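F-actin-capping protein subunit alpha (Plasmodium berghei, PDB 7A0H) probably binds the fast-growing barbed ends of actin filaments and blocks subunit exchange there without severing the filaments, working here as a homodimer. Local coordinates at residues F44-I49 against V91-R96; Y57-F62 against L176-R181; D65-I70 against K157-V162; V118-K123 against N245-I250; N169-F174 against F200-Q205. All blocks are in the same frame, centred on the assembly; numbering follows the deposited sequence.

Contact 1 of 5, residues F44-I49 against V91-R96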
# COMPACT_ATOMS: atom_id res chain seq x y z
N PHE A 44 -1.52 -16.17 -19.16
CA PHE A 44 -2.22 -15.02 -18.61
C PHE A 44 -1.34 -14.31 -17.60
O PHE A 44 -1.16 -13.10 -17.66
CB PHE A 44 -3.51 -15.49 -17.94
CG PHE A 44 -4.30 -14.41 -17.28
CD1 PHE A 44 -5.14 -13.59 -18.01
CD2 PHE A 44 -4.26 -14.26 -15.91
CE1 PHE A 44 -5.89 -12.62 -17.38
CE2 PHE A 44 -5.00 -13.29 -15.29
CZ PHE A 44 -5.82 -12.48 -16.03
N ILE A 45 -0.68 -15.08 -16.74
CA ILE A 45 0.17 -14.46 -15.75
C ILE A 45 1.35 -13.82 -16.45
O ILE A 45 1.74 -12.69 -16.13
CB ILE A 45 0.61 -15.48 -14.70
CG1 ILE A 45 -0.56 -15.92 -13.81
CG2 ILE A 45 1.67 -14.88 -13.74
CD1 ILE A 45 -0.17 -17.11 -12.86
N GLU A 46 1.95 -14.52 -17.42
CA GLU A 46 3.08 -13.94 -18.13
C GLU A 46 2.68 -12.62 -18.82
O GLU A 46 3.44 -11.67 -18.79
CB GLU A 46 3.66 -14.92 -19.15
CG GLU A 46 5.04 -14.37 -19.75
CD GLU A 46 4.87 -13.40 -20.91
OE1 GLU A 46 3.77 -13.38 -21.52
OE2 GLU A 46 5.86 -12.68 -21.26
N ASP A 47 1.50 -12.55 -19.44
CA ASP A 47 1.06 -11.31 -20.06
C ASP A 47 0.93 -10.19 -19.04
O ASP A 47 1.47 -9.10 -19.22
CB ASP A 47 -0.23 -11.52 -20.84
CG ASP A 47 0.07 -12.15 -22.19
OD1 ASP A 47 1.07 -11.68 -22.82
OD2 ASP A 47 -0.59 -13.12 -22.61
N ILE A 48 0.23 -10.46 -17.96
CA ILE A 48 0.05 -9.44 -16.94
C ILE A 48 1.39 -8.94 -16.41
O ILE A 48 1.56 -7.75 -16.11
CB ILE A 48 -0.80 -10.00 -15.79
CG1 ILE A 48 -2.26 -9.87 -16.14
CG2 ILE A 48 -0.44 -9.28 -14.51
CD1 ILE A 48 -3.14 -10.53 -15.10
N ILE A 49 2.35 -9.83 -16.26
CA ILE A 49 3.61 -9.37 -15.70
C ILE A 49 4.40 -8.58 -16.75
O ILE A 49 5.09 -7.60 -16.44
CB ILE A 49 4.38 -10.56 -15.15
CG1 ILE A 49 3.67 -11.08 -13.89
CG2 ILE A 49 5.76 -10.22 -14.73
CD1 ILE A 49 3.71 -10.07 -12.71
N VAL A 91 13.07 -11.31 -23.83
CA VAL A 91 13.17 -11.34 -22.37
C VAL A 91 12.23 -12.35 -21.75
O VAL A 91 11.14 -12.62 -22.25
CB VAL A 91 12.88 -9.90 -21.85
CG1 VAL A 91 12.38 -9.94 -20.54
CG2 VAL A 91 14.19 -9.03 -21.91
N ASN A 92 12.63 -12.89 -20.58
CA ASN A 92 11.66 -13.60 -19.74
C ASN A 92 11.23 -12.67 -18.62
O ASN A 92 12.03 -12.30 -17.74
CB ASN A 92 12.20 -14.92 -19.18
CG ASN A 92 11.12 -15.71 -18.41
OD1 ASN A 92 10.15 -15.11 -17.90
ND2 ASN A 92 11.24 -17.09 -18.40
N HIS A 93 9.94 -12.35 -18.63
CA HIS A 93 9.41 -11.36 -17.70
C HIS A 93 9.27 -11.91 -16.29
O HIS A 93 9.47 -11.17 -15.32
CB HIS A 93 8.09 -10.87 -18.22
CG HIS A 93 8.20 -10.10 -19.49
ND1 HIS A 93 8.60 -8.78 -19.52
CD2 HIS A 93 7.96 -10.47 -20.76
CE1 HIS A 93 8.59 -8.36 -20.78
NE2 HIS A 93 8.18 -9.37 -21.55
N LEU A 94 8.90 -13.18 -16.13
CA LEU A 94 8.84 -13.73 -14.78
C LEU A 94 10.24 -13.85 -14.21
O LEU A 94 10.49 -13.53 -13.05
CB LEU A 94 8.13 -15.08 -14.78
CG LEU A 94 6.79 -15.14 -15.49
CD1 LEU A 94 6.56 -16.49 -16.21
CD2 LEU A 94 5.70 -14.86 -14.45
N LYS A 95 11.17 -14.35 -15.02
CA LYS A 95 12.53 -14.49 -14.53
C LYS A 95 13.29 -13.17 -14.54
O LYS A 95 14.29 -13.04 -13.82
CB LYS A 95 13.25 -15.53 -15.41
CG LYS A 95 12.70 -16.96 -15.41
CD LYS A 95 13.04 -17.68 -14.08
CE LYS A 95 12.68 -19.19 -14.10
NZ LYS A 95 12.50 -19.85 -12.70
N ARG A 96 12.87 -12.20 -15.35
CA ARG A 96 13.62 -10.94 -15.51
C ARG A 96 15.04 -11.23 -15.97
O ARG A 96 16.04 -10.87 -15.32
CB ARG A 96 13.63 -10.10 -14.23
CG ARG A 96 12.27 -9.47 -13.90
CD ARG A 96 12.41 -8.33 -12.90
NE ARG A 96 11.10 -7.73 -12.59
CZ ARG A 96 10.90 -6.81 -11.63
NH1 ARG A 96 11.92 -6.39 -10.87
NH2 ARG A 96 9.69 -6.30 -11.44
O HOH W 1 7.91 -13.67 -20.30

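Contact 2 of 5, residues Y57-F62 against L176-R181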
# COMPACT_ATOMS: atom_id res chain seq x y z
N TYR A 57 9.20 0.44 -16.21
CA TYR A 57 10.55 0.73 -16.67
C TYR A 57 11.50 -0.13 -15.86
O TYR A 57 12.46 0.38 -15.27
CB TYR A 57 10.93 2.22 -16.52
CG TYR A 57 10.04 3.08 -17.37
CD1 TYR A 57 10.34 3.34 -18.70
CD2 TYR A 57 8.89 3.59 -16.86
CE1 TYR A 57 9.48 4.05 -19.49
CE2 TYR A 57 8.03 4.33 -17.64
CZ TYR A 57 8.35 4.57 -18.94
OH TYR A 57 7.49 5.29 -19.69
N ILE A 58 11.18 -1.42 -15.80
CA ILE A 58 11.98 -2.44 -15.13
C ILE A 58 13.30 -2.60 -15.87
O ILE A 58 13.34 -2.69 -17.10
CB ILE A 58 11.20 -3.77 -15.10
CG1 ILE A 58 10.07 -3.78 -14.06
CG2 ILE A 58 12.09 -5.01 -14.91
CD1 ILE A 58 10.45 -3.19 -12.80
N LEU A 59 14.35 -2.81 -15.11
CA LEU A 59 15.66 -3.15 -15.62
C LEU A 59 15.96 -4.64 -15.60
O LEU A 59 15.97 -5.24 -14.53
CB LEU A 59 16.74 -2.49 -14.77
CG LEU A 59 16.73 -0.95 -14.58
CD1 LEU A 59 17.99 -0.62 -13.78
CD2 LEU A 59 16.66 -0.32 -15.96
N ILE A 60 16.42 -5.15 -16.73
CA ILE A 60 16.89 -6.53 -16.83
C ILE A 60 18.37 -6.49 -17.18
O ILE A 60 18.76 -5.91 -18.18
CB ILE A 60 16.10 -7.34 -17.87
CG1 ILE A 60 14.69 -7.50 -17.32
CG2 ILE A 60 16.81 -8.67 -18.08
CD1 ILE A 60 13.74 -8.12 -18.23
N PRO A 61 19.20 -7.10 -16.38
CA PRO A 61 20.64 -7.09 -16.66
C PRO A 61 20.98 -7.89 -17.90
O PRO A 61 20.43 -8.97 -18.15
CB PRO A 61 21.23 -7.80 -15.43
CG PRO A 61 20.19 -7.74 -14.41
CD PRO A 61 18.88 -7.78 -15.12
N PHE A 62 21.95 -7.37 -18.63
CA PHE A 62 22.34 -7.90 -19.92
C PHE A 62 23.85 -7.99 -19.94
O PHE A 62 24.53 -7.01 -19.62
CB PHE A 62 21.76 -7.00 -21.03
CG PHE A 62 22.19 -7.40 -22.37
CD1 PHE A 62 22.17 -8.72 -22.74
CD2 PHE A 62 22.55 -6.45 -23.29
CE1 PHE A 62 22.57 -9.10 -23.98
CE2 PHE A 62 22.95 -6.82 -24.54
CZ PHE A 62 22.96 -8.15 -24.89
N LEU A 176 15.51 8.66 -20.95
CA LEU A 176 15.09 7.92 -19.76
C LEU A 176 16.25 7.61 -18.83
O LEU A 176 17.34 7.11 -19.26
CB LEU A 176 14.45 6.58 -20.18
CG LEU A 176 13.96 5.57 -19.10
CD1 LEU A 176 12.80 6.15 -18.33
CD2 LEU A 176 13.51 4.24 -19.85
N ILE A 177 16.02 7.93 -17.56
CA ILE A 177 16.98 7.62 -16.49
C ILE A 177 16.29 6.71 -15.45
O ILE A 177 15.19 7.03 -14.97
CB ILE A 177 17.51 8.86 -15.77
CG1 ILE A 177 18.12 9.86 -16.76
CG2 ILE A 177 18.58 8.44 -14.72
CD1 ILE A 177 18.54 11.33 -16.04
N CYS A 178 17.04 5.71 -15.01
CA CYS A 178 16.51 4.77 -14.00
C CYS A 178 17.51 4.52 -12.90
O CYS A 178 18.71 4.21 -13.17
CB CYS A 178 16.22 3.35 -14.65
SG CYS A 178 15.21 3.43 -16.06
N CYS A 179 17.05 4.61 -11.64
CA CYS A 179 17.87 4.13 -10.52
C CYS A 179 16.99 3.33 -9.57
O CYS A 179 15.84 3.69 -9.28
CB CYS A 179 18.64 5.28 -9.77
SG CYS A 179 20.11 6.09 -10.68
N ASP A 180 17.56 2.23 -9.09
CA ASP A 180 16.94 1.28 -8.19
C ASP A 180 17.93 1.03 -7.06
O ASP A 180 19.12 0.76 -7.31
CB ASP A 180 16.60 -0.06 -8.89
CG ASP A 180 15.41 0.05 -9.85
OD1 ASP A 180 14.35 0.65 -9.58
OD2 ASP A 180 15.58 -0.48 -10.92
N ARG A 181 17.44 1.13 -5.84
CA ARG A 181 18.25 1.00 -4.63
C ARG A 181 17.82 -0.26 -3.89
O ARG A 181 16.64 -0.57 -3.82
CB ARG A 181 18.03 2.25 -3.78
CG ARG A 181 18.57 3.57 -4.49
CD ARG A 181 18.26 4.94 -3.72
NE ARG A 181 18.71 4.85 -2.33
CZ ARG A 181 17.90 4.70 -1.29
NH1 ARG A 181 16.59 4.67 -1.45
NH2 ARG A 181 18.41 4.57 -0.09
O HOH W 2 13.90 -2.56 -12.30

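Contact 3 of 5, residues D65-I70 against K157-V162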
# COMPACT_ATOMS: atom_id res chain seq x y z
N ASP A 65 27.41 -5.66 -16.86
CA ASP A 65 27.27 -4.22 -16.67
C ASP A 65 26.27 -3.53 -17.59
O ASP A 65 26.16 -2.30 -17.53
CB ASP A 65 28.63 -3.52 -16.81
CG ASP A 65 29.64 -4.00 -15.78
OD1 ASP A 65 29.29 -4.06 -14.58
OD2 ASP A 65 30.79 -4.33 -16.15
N GLU A 66 25.49 -4.27 -18.37
CA GLU A 66 24.47 -3.65 -19.22
C GLU A 66 23.07 -3.93 -18.66
O GLU A 66 22.87 -4.70 -17.71
CB GLU A 66 24.52 -4.17 -20.66
CG GLU A 66 25.84 -4.02 -21.42
CD GLU A 66 26.22 -2.59 -21.80
OE1 GLU A 66 25.43 -1.63 -21.63
OE2 GLU A 66 27.36 -2.47 -22.30
N TYR A 67 22.11 -3.23 -19.25
CA TYR A 67 20.73 -3.37 -18.86
C TYR A 67 19.89 -3.19 -20.12
O TYR A 67 20.21 -2.39 -21.00
CB TYR A 67 20.24 -2.34 -17.83
CG TYR A 67 20.85 -2.56 -16.43
CD1 TYR A 67 20.33 -3.52 -15.56
CD2 TYR A 67 21.96 -1.80 -16.00
CE1 TYR A 67 20.93 -3.74 -14.30
CE2 TYR A 67 22.56 -2.04 -14.78
CZ TYR A 67 22.05 -3.00 -13.93
OH TYR A 67 22.65 -3.18 -12.71
N ILE A 68 18.84 -3.98 -20.19
CA ILE A 68 17.73 -3.79 -21.11
C ILE A 68 16.69 -3.12 -20.27
O ILE A 68 16.50 -3.51 -19.10
CB ILE A 68 17.18 -5.13 -21.67
CG1 ILE A 68 18.21 -5.86 -22.53
CG2 ILE A 68 15.93 -4.84 -22.47
CD1 ILE A 68 18.46 -5.13 -23.84
N ILE A 69 16.01 -2.13 -20.83
CA ILE A 69 14.96 -1.46 -20.08
C ILE A 69 13.63 -1.80 -20.72
O ILE A 69 13.45 -1.58 -21.92
CB ILE A 69 15.16 0.05 -20.02
CG1 ILE A 69 16.61 0.41 -19.71
CG2 ILE A 69 14.25 0.58 -18.95
CD1 ILE A 69 16.74 1.87 -19.62
N ILE A 70 12.71 -2.30 -19.91
CA ILE A 70 11.45 -2.78 -20.40
C ILE A 70 10.43 -1.68 -20.30
O ILE A 70 10.12 -1.27 -19.19
CB ILE A 70 10.94 -3.97 -19.58
CG1 ILE A 70 11.96 -5.07 -19.33
CG2 ILE A 70 9.78 -4.55 -20.27
CD1 ILE A 70 12.54 -5.62 -20.58
N LYS A 157 21.50 0.30 -8.63
CA LYS A 157 21.55 -0.04 -10.06
C LYS A 157 20.96 1.12 -10.86
O LYS A 157 19.83 1.54 -10.58
CB LYS A 157 20.77 -1.34 -10.37
CG LYS A 157 21.33 -2.62 -9.66
CD LYS A 157 20.50 -3.89 -10.00
CE LYS A 157 21.20 -5.17 -9.51
NZ LYS A 157 22.47 -5.52 -10.26
N CYS A 158 21.73 1.61 -11.85
CA CYS A 158 21.43 2.83 -12.58
C CYS A 158 21.45 2.51 -14.06
O CYS A 158 22.28 1.72 -14.54
CB CYS A 158 22.44 3.98 -12.30
SG CYS A 158 22.02 5.61 -13.12
N ALA A 159 20.54 3.13 -14.80
CA ALA A 159 20.59 2.95 -16.24
C ALA A 159 19.94 4.15 -16.89
O ALA A 159 19.04 4.79 -16.29
CB ALA A 159 19.93 1.60 -16.66
N SER A 160 20.41 4.47 -18.09
CA SER A 160 19.85 5.55 -18.88
C SER A 160 19.96 5.17 -20.36
O SER A 160 20.93 4.51 -20.76
CB SER A 160 20.62 6.90 -18.71
OG SER A 160 22.05 6.72 -18.99
N SER A 161 19.07 5.74 -21.17
CA SER A 161 19.02 5.29 -22.55
C SER A 161 18.34 6.36 -23.34
O SER A 161 17.50 7.05 -22.78
CB SER A 161 18.21 3.95 -22.66
OG SER A 161 18.19 3.59 -24.02
N VAL A 162 18.60 6.46 -24.63
CA VAL A 162 17.78 7.33 -25.47
C VAL A 162 17.29 6.53 -26.68
O VAL A 162 18.10 5.87 -27.37
CB VAL A 162 18.51 8.63 -25.93
CG1 VAL A 162 17.51 9.48 -26.68
CG2 VAL A 162 19.01 9.58 -24.72

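Contact 4 of 5, residues V118-K123 against N245-I250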
# COMPACT_ATOMS: atom_id res chain seq x y z
N VAL A 118 22.20 9.92 -30.71
CA VAL A 118 23.55 9.71 -30.19
C VAL A 118 23.92 10.90 -29.30
O VAL A 118 24.38 10.71 -28.15
CB VAL A 118 24.55 9.49 -31.31
CG1 VAL A 118 25.94 9.57 -30.79
CG2 VAL A 118 24.36 8.02 -32.01
N ALA A 119 23.69 12.14 -29.81
CA ALA A 119 24.04 13.33 -29.05
C ALA A 119 23.23 13.40 -27.75
O ALA A 119 23.75 13.71 -26.67
CB ALA A 119 23.76 14.60 -29.88
N CYS A 120 21.93 13.18 -27.85
CA CYS A 120 21.18 13.18 -26.61
C CYS A 120 21.64 12.08 -25.66
O CYS A 120 21.67 12.30 -24.45
CB CYS A 120 19.73 13.02 -26.86
SG CYS A 120 18.87 14.44 -27.62
N ASN A 121 22.13 10.97 -26.21
CA ASN A 121 22.60 9.87 -25.37
C ASN A 121 23.86 10.29 -24.60
O ASN A 121 23.99 10.03 -23.39
CB ASN A 121 22.90 8.64 -26.25
CG ASN A 121 23.59 7.55 -25.47
OD1 ASN A 121 22.94 6.86 -24.70
ND2 ASN A 121 24.91 7.46 -25.59
N ASN A 122 24.83 10.88 -25.31
CA ASN A 122 26.07 11.32 -24.66
C ASN A 122 25.85 12.37 -23.59
O ASN A 122 26.47 12.31 -22.52
CB ASN A 122 27.02 11.92 -25.70
CG ASN A 122 27.31 10.93 -26.77
OD1 ASN A 122 26.99 9.74 -26.59
ND2 ASN A 122 27.89 11.37 -27.86
N LYS A 123 24.95 13.32 -23.84
CA LYS A 123 24.73 14.35 -22.82
C LYS A 123 24.00 13.75 -21.61
O LYS A 123 24.27 14.14 -20.47
CB LYS A 123 23.84 15.46 -23.37
CG LYS A 123 24.42 16.32 -24.49
CD LYS A 123 25.87 16.64 -24.28
CE LYS A 123 26.44 17.45 -25.50
NZ LYS A 123 27.91 17.71 -25.21
N ASN A 245 24.01 21.11 -29.53
CA ASN A 245 23.42 22.15 -28.70
C ASN A 245 21.99 21.79 -28.34
O ASN A 245 21.50 22.12 -27.26
CB ASN A 245 23.44 23.51 -29.41
CG ASN A 245 24.85 24.14 -29.50
OD1 ASN A 245 25.81 23.69 -28.87
ND2 ASN A 245 24.95 25.21 -30.35
N PHE A 246 21.28 21.17 -29.30
CA PHE A 246 19.94 20.63 -29.08
C PHE A 246 19.90 19.68 -27.87
O PHE A 246 19.11 19.86 -26.96
CB PHE A 246 19.48 19.93 -30.38
CG PHE A 246 18.07 19.26 -30.33
CD1 PHE A 246 16.95 19.90 -30.86
CD2 PHE A 246 17.89 17.98 -29.76
CE1 PHE A 246 15.69 19.31 -30.84
CE2 PHE A 246 16.62 17.39 -29.68
CZ PHE A 246 15.51 18.03 -30.27
N ALA A 247 20.86 18.77 -27.79
CA ALA A 247 20.96 17.79 -26.70
C ALA A 247 21.23 18.51 -25.39
O ALA A 247 20.57 18.24 -24.33
CB ALA A 247 22.08 16.79 -27.10
N SER A 248 22.15 19.45 -25.41
CA SER A 248 22.49 20.23 -24.20
C SER A 248 21.29 20.99 -23.69
O SER A 248 21.04 20.99 -22.48
CB SER A 248 23.66 21.16 -24.51
OG SER A 248 24.92 20.46 -24.39
N SER A 249 20.46 21.57 -24.58
CA SER A 249 19.30 22.33 -24.12
C SER A 249 18.27 21.43 -23.44
O SER A 249 17.77 21.75 -22.36
CB SER A 249 18.59 23.07 -25.27
OG SER A 249 19.46 23.84 -26.06
N ILE A 250 17.95 20.29 -24.07
CA ILE A 250 17.07 19.31 -23.43
C ILE A 250 17.64 18.87 -22.09
O ILE A 250 16.97 18.91 -21.06
CB ILE A 250 16.88 18.09 -24.35
CG1 ILE A 250 16.06 18.48 -25.54
CG2 ILE A 250 16.10 16.96 -23.57
CD1 ILE A 250 16.10 17.44 -26.56

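Contact 5 of 5, residues N169-F174 against F200-Q205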
# COMPACT_ATOMS: atom_id res chain seq x y z
N ASN A 169 7.60 11.49 -40.92
CA ASN A 169 8.68 12.47 -41.06
C ASN A 169 8.81 13.38 -39.82
O ASN A 169 9.75 14.19 -39.76
CB ASN A 169 8.51 13.30 -42.34
CG ASN A 169 9.42 14.51 -42.40
OD1 ASN A 169 10.60 14.44 -42.02
ND2 ASN A 169 8.88 15.64 -42.85
N LYS A 170 7.96 13.22 -38.80
CA LYS A 170 8.16 13.87 -37.51
C LYS A 170 8.98 12.98 -36.56
O LYS A 170 8.70 11.79 -36.42
CB LYS A 170 6.82 14.23 -36.87
CG LYS A 170 6.98 15.27 -35.79
CD LYS A 170 5.75 16.16 -35.67
CE LYS A 170 5.95 17.28 -34.64
NZ LYS A 170 4.66 17.62 -33.90
N TYR A 171 10.00 13.57 -35.95
CA TYR A 171 10.95 12.79 -35.19
C TYR A 171 10.51 12.69 -33.74
O TYR A 171 9.66 13.45 -33.27
CB TYR A 171 12.36 13.34 -35.16
CG TYR A 171 13.10 13.39 -36.47
CD1 TYR A 171 12.78 12.51 -37.51
CD2 TYR A 171 14.12 14.29 -36.65
CE1 TYR A 171 13.46 12.56 -38.71
CE2 TYR A 171 14.80 14.36 -37.85
CZ TYR A 171 14.48 13.49 -38.87
OH TYR A 171 15.17 13.56 -40.05
N ASN A 172 11.09 11.73 -33.02
CA ASN A 172 10.69 11.57 -31.64
C ASN A 172 11.86 11.03 -30.86
O ASN A 172 12.60 10.16 -31.32
CB ASN A 172 9.47 10.66 -31.49
CG ASN A 172 8.97 10.62 -30.07
OD1 ASN A 172 8.12 11.43 -29.66
ND2 ASN A 172 9.59 9.75 -29.27
N LEU A 173 12.11 11.62 -29.74
CA LEU A 173 13.15 11.11 -28.88
C LEU A 173 12.59 10.93 -27.48
O LEU A 173 11.92 11.82 -26.93
CB LEU A 173 14.33 12.04 -28.88
CG LEU A 173 15.21 12.23 -30.11
CD1 LEU A 173 15.96 13.59 -29.80
CD2 LEU A 173 16.18 11.14 -30.33
N PHE A 174 12.94 9.81 -26.89
CA PHE A 174 12.50 9.44 -25.57
C PHE A 174 13.74 9.20 -24.78
O PHE A 174 14.57 8.36 -25.18
CB PHE A 174 11.64 8.22 -25.63
CG PHE A 174 11.03 7.83 -24.27
CD1 PHE A 174 10.01 8.58 -23.74
CD2 PHE A 174 11.50 6.72 -23.56
CE1 PHE A 174 9.41 8.24 -22.53
CE2 PHE A 174 10.90 6.34 -22.32
CZ PHE A 174 9.85 7.08 -21.82
N PHE A 200 9.36 16.36 -32.72
CA PHE A 200 9.90 17.57 -33.33
C PHE A 200 10.30 17.33 -34.78
O PHE A 200 10.58 16.21 -35.20
CB PHE A 200 11.13 18.09 -32.57
CG PHE A 200 12.33 17.25 -32.78
CD1 PHE A 200 13.38 17.72 -33.52
CD2 PHE A 200 12.41 15.96 -32.26
CE1 PHE A 200 14.50 16.90 -33.76
CE2 PHE A 200 13.53 15.14 -32.49
CZ PHE A 200 14.55 15.59 -33.25
N LEU A 201 10.36 18.43 -35.53
CA LEU A 201 10.97 18.46 -36.85
C LEU A 201 12.39 19.02 -36.80
O LEU A 201 12.74 19.82 -35.94
CB LEU A 201 10.14 19.31 -37.81
CG LEU A 201 8.81 18.71 -38.18
CD1 LEU A 201 7.96 19.84 -38.69
CD2 LEU A 201 8.99 17.49 -39.23
N GLU A 202 13.18 18.63 -37.79
CA GLU A 202 14.53 19.18 -37.94
C GLU A 202 14.52 20.69 -37.99
O GLU A 202 15.41 21.35 -37.44
CB GLU A 202 15.15 18.62 -39.22
CG GLU A 202 16.63 18.72 -39.29
CD GLU A 202 17.18 17.87 -40.40
OE1 GLU A 202 16.44 16.94 -40.88
OE2 GLU A 202 18.34 18.14 -40.77
N ALA A 203 13.54 21.27 -38.66
CA ALA A 203 13.51 22.69 -38.89
C ALA A 203 13.04 23.46 -37.67
O ALA A 203 13.23 24.67 -37.62
CB ALA A 203 12.61 22.98 -40.11
N ASP A 204 12.38 22.82 -36.72
CA ASP A 204 11.85 23.52 -35.56
C ASP A 204 12.92 24.33 -34.82
O ASP A 204 14.00 23.83 -34.51
CB ASP A 204 11.26 22.51 -34.55
CG ASP A 204 9.93 21.85 -35.01
OD1 ASP A 204 9.37 22.24 -36.03
OD2 ASP A 204 9.45 20.93 -34.30
N GLN A 205 12.58 25.54 -34.39
CA GLN A 205 13.45 26.28 -33.46
C GLN A 205 12.90 26.26 -32.05
O GLN A 205 13.60 26.66 -31.10
CB GLN A 205 13.70 27.72 -33.92
CG GLN A 205 14.44 27.70 -35.30
CD GLN A 205 14.76 29.11 -35.85
OE1 GLN A 205 13.89 29.96 -36.01
NE2 GLN A 205 16.03 29.34 -36.10
O HOH W 3 12.28 16.84 -40.32

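Contact 1 of 5, residues F44-I49 against V91-R96
Helix 39-55 meets the turn that follows strand 87-92 through an apolar patch and a polar patch. The apolar one is carried by L94, whose CD2 branch reaches toward the helix and rests against two isoleucines one turn apart: CG2 of I45 lies 4.1 Å from L94 CD2, the two side chains crossing at about a right angle, and CG1 of I49 lies 4.3 Å from the same methyl. I49 also lays CG2 against the backbone of H93, 3.9 Å from H93 O. The polar patch belongs to E46. Its CG is anti to the backbone N (chi1 -171°) and the chain then bends at chi2 (-83°), which brings OE2 to the edge of the H93 ring, 3.1 Å from H93 CD2 and near the ring plane. A water joins the same two residues, donating to E46 OE2 at 2.5 Å and accepting from H93 N at 2.9 Å. Within the turn N92 OD1 accepts from K95 N at 3.1 Å, an Asx motif that holds the backbone curled. V91 CG1 sits over the centre of one face of the H93 ring, and the ring also meets that of Y80. The water is the firm polar tie; OE2 would probably polarise the CD2 C-H, and the weak bond of ND1 to N53 ND2 suits a ring with its proton on NE2.

Contact 2 of 5, residues Y57-F62 against L176-R181
L59 and Y57 both point their side chains at strand 170-183, where L176, C178 and D180 point back from one face. The Y57 ring crosses L176 obliquely: its CD1 corner comes 3.5 Å from L176 CD2 and 3.8 Å from L176 CD1, so both methyls of the leucine fork bear on the same ring carbon from one side. L59 divides its branches, CD2 resting 3.9 Å from C178 CB while CD1 runs to 3.7 Å from D180 OD2, the leucine and aspartate side chains running alongside in opposite senses. The SG of C178, anti to its carbonyl carbon, is turned toward the backbone of Y57. Water bridges the polar edge, accepting from L59 N at 2.9 Å and donating to D180 OD2 at 3.0 Å. The main partner of D180 is R193 of strand 187-200, a salt bridge through OD1, and R193 also donates to Y57 O. Here the small hairpin of strands 58-62 and 66-70 packs face-on against the long antiparallel sheet of the capping-protein alpha-subunit family.

Contact 3 of 5, residues D65-I70 against K157-V162
Strands 66-70 and 157-162 belong to different sheets and cross at 63° between their N-to-C directions, their axes 7.9 Å apart at the closest. Y67 and A159 mark the crossing, and each aims its side chain at the opposite strand. The Y67 side chain, with CG anti to the carbonyl carbon (chi1 -70°), runs along strand 157-162 toward its start: CD2 passes A159 CB at 4.0 Å, CE2 lies 3.8 Å from C158 O, and the hydroxyl ends against K157. The lysine crosses the tyrosine at about a right angle and bends only at its last torsion (chi4 -69°). Its extended aliphatic chain passes beside the hydroxyl, with K157 CG 3.4 Å from Y67 OH, and the final bend turns NZ back to make a weak hydrogen bond to Y67 OH, also at 3.4 Å. Beyond the crossing, I69 sends CD1 to S161 CB at 4.0 Å. L59 of the neighbouring strand fills in beside Y67, I69 and A159. The packing is therefore mostly apolar around the A159 methyl and polar at the K157 end; the ammonium there would be expected to polarise the tyrosine hydroxyl slightly, though the long bond probably contributes little.

Contact 4 of 5, residues V118-K123 against N245-I250
K123 leaves helix 112-131 with CB pointing toward helix 243-266 and CG anti to its carbonyl carbon (chi1 -67°). CG lands on A247 CB at 3.5 Å, and a bend at chi2 (-40°) turns the rest of the chain along the second helix. CD then passes the hydroxyl of S248, CE comes 3.6 Å from S248 OG, and NZ continues to a long, weak ion pair with E244. A247 is the hub: its methyl also sits 3.5 Å from A119 O and 3.9 Å from A119 CB, and the alpha carbons of C120 and A247 approach to 4.6 Å. On the inner flank C120 SG meets the edge of the F246 ring, near its plane, a sulfur-aromatic contact with SG 4.2 Å from F246 CE2; I250 CD1 touches the same sulfur at 4.2 Å. The segment axes cross at -45°, 8.4 Å apart. Both helices lie on the long sheet, where C120 packs on L173 and L175 of strand 170-183, F246 on L173 and I250 on L175, and F246 and I250 also reach strand 206-220.

Contact 5 of 5, residues N169-F174 against F200-Q205
Two backbone bonds join Y171 and F200 as an antiparallel hydrogen-bonded pair: Y171 N donates in the carbonyl plane to F200 O at 2.8 Å, and F200 N donates to Y171 O at 3.0 Å from above that carbonyl plane. The side chains of this pair share one face of the sheet, and the rings meet in an offset edge-to-face stack, the edge of Y171 toward the face of F200, with centroids 5.5 Å apart and planes at 70°. F200 takes the crowded rotamer, CG between its backbone N and carbonyl carbon (chi1 73°), which folds the ring back over the neighbouring strand; its CE2 lies 3.4 Å from Y171 CB and 3.9 Å from L173 CD1. L201 CD2 reaches N169 O at 3.4 Å. Farther out, D204 N donates to L201 O and D204 OD2 reinforces the turn by accepting from L201 N at 2.9 Å, while F246 and Y116 pack round the F200 ring. This is the end of a long antiparallel strand pair, where the type I beta turn L201-D204 begins the hairpin connection from strand 187-200 to strand 206-220.

Overall arrangement
Contacts 2 and 3 are the central pair, their centres 5 Å apart: they set the hairpin of strands 58-62 and 66-70 on adjacent strands 170-183 and 154-167, whose C158 and C179 can form a disulfide (C158 SG to C179 SG 3.1 Å in one pair of conformers). Contact 1, about 16 Å from contact 2 between centres, ties helix 39-55 to the four-stranded sheet and touches the hairpin through V91 and I60. Contacts 4 and 5 lie about 34 Å from contact 1, centre to centre; they meet where L173 touches C120 and F246. Along the chain contact 3 nests inside contact 2, and contact 5 inside contact 4. Together they join helix 39-55, hairpin, long sheet and helices 112-131 and 243-266.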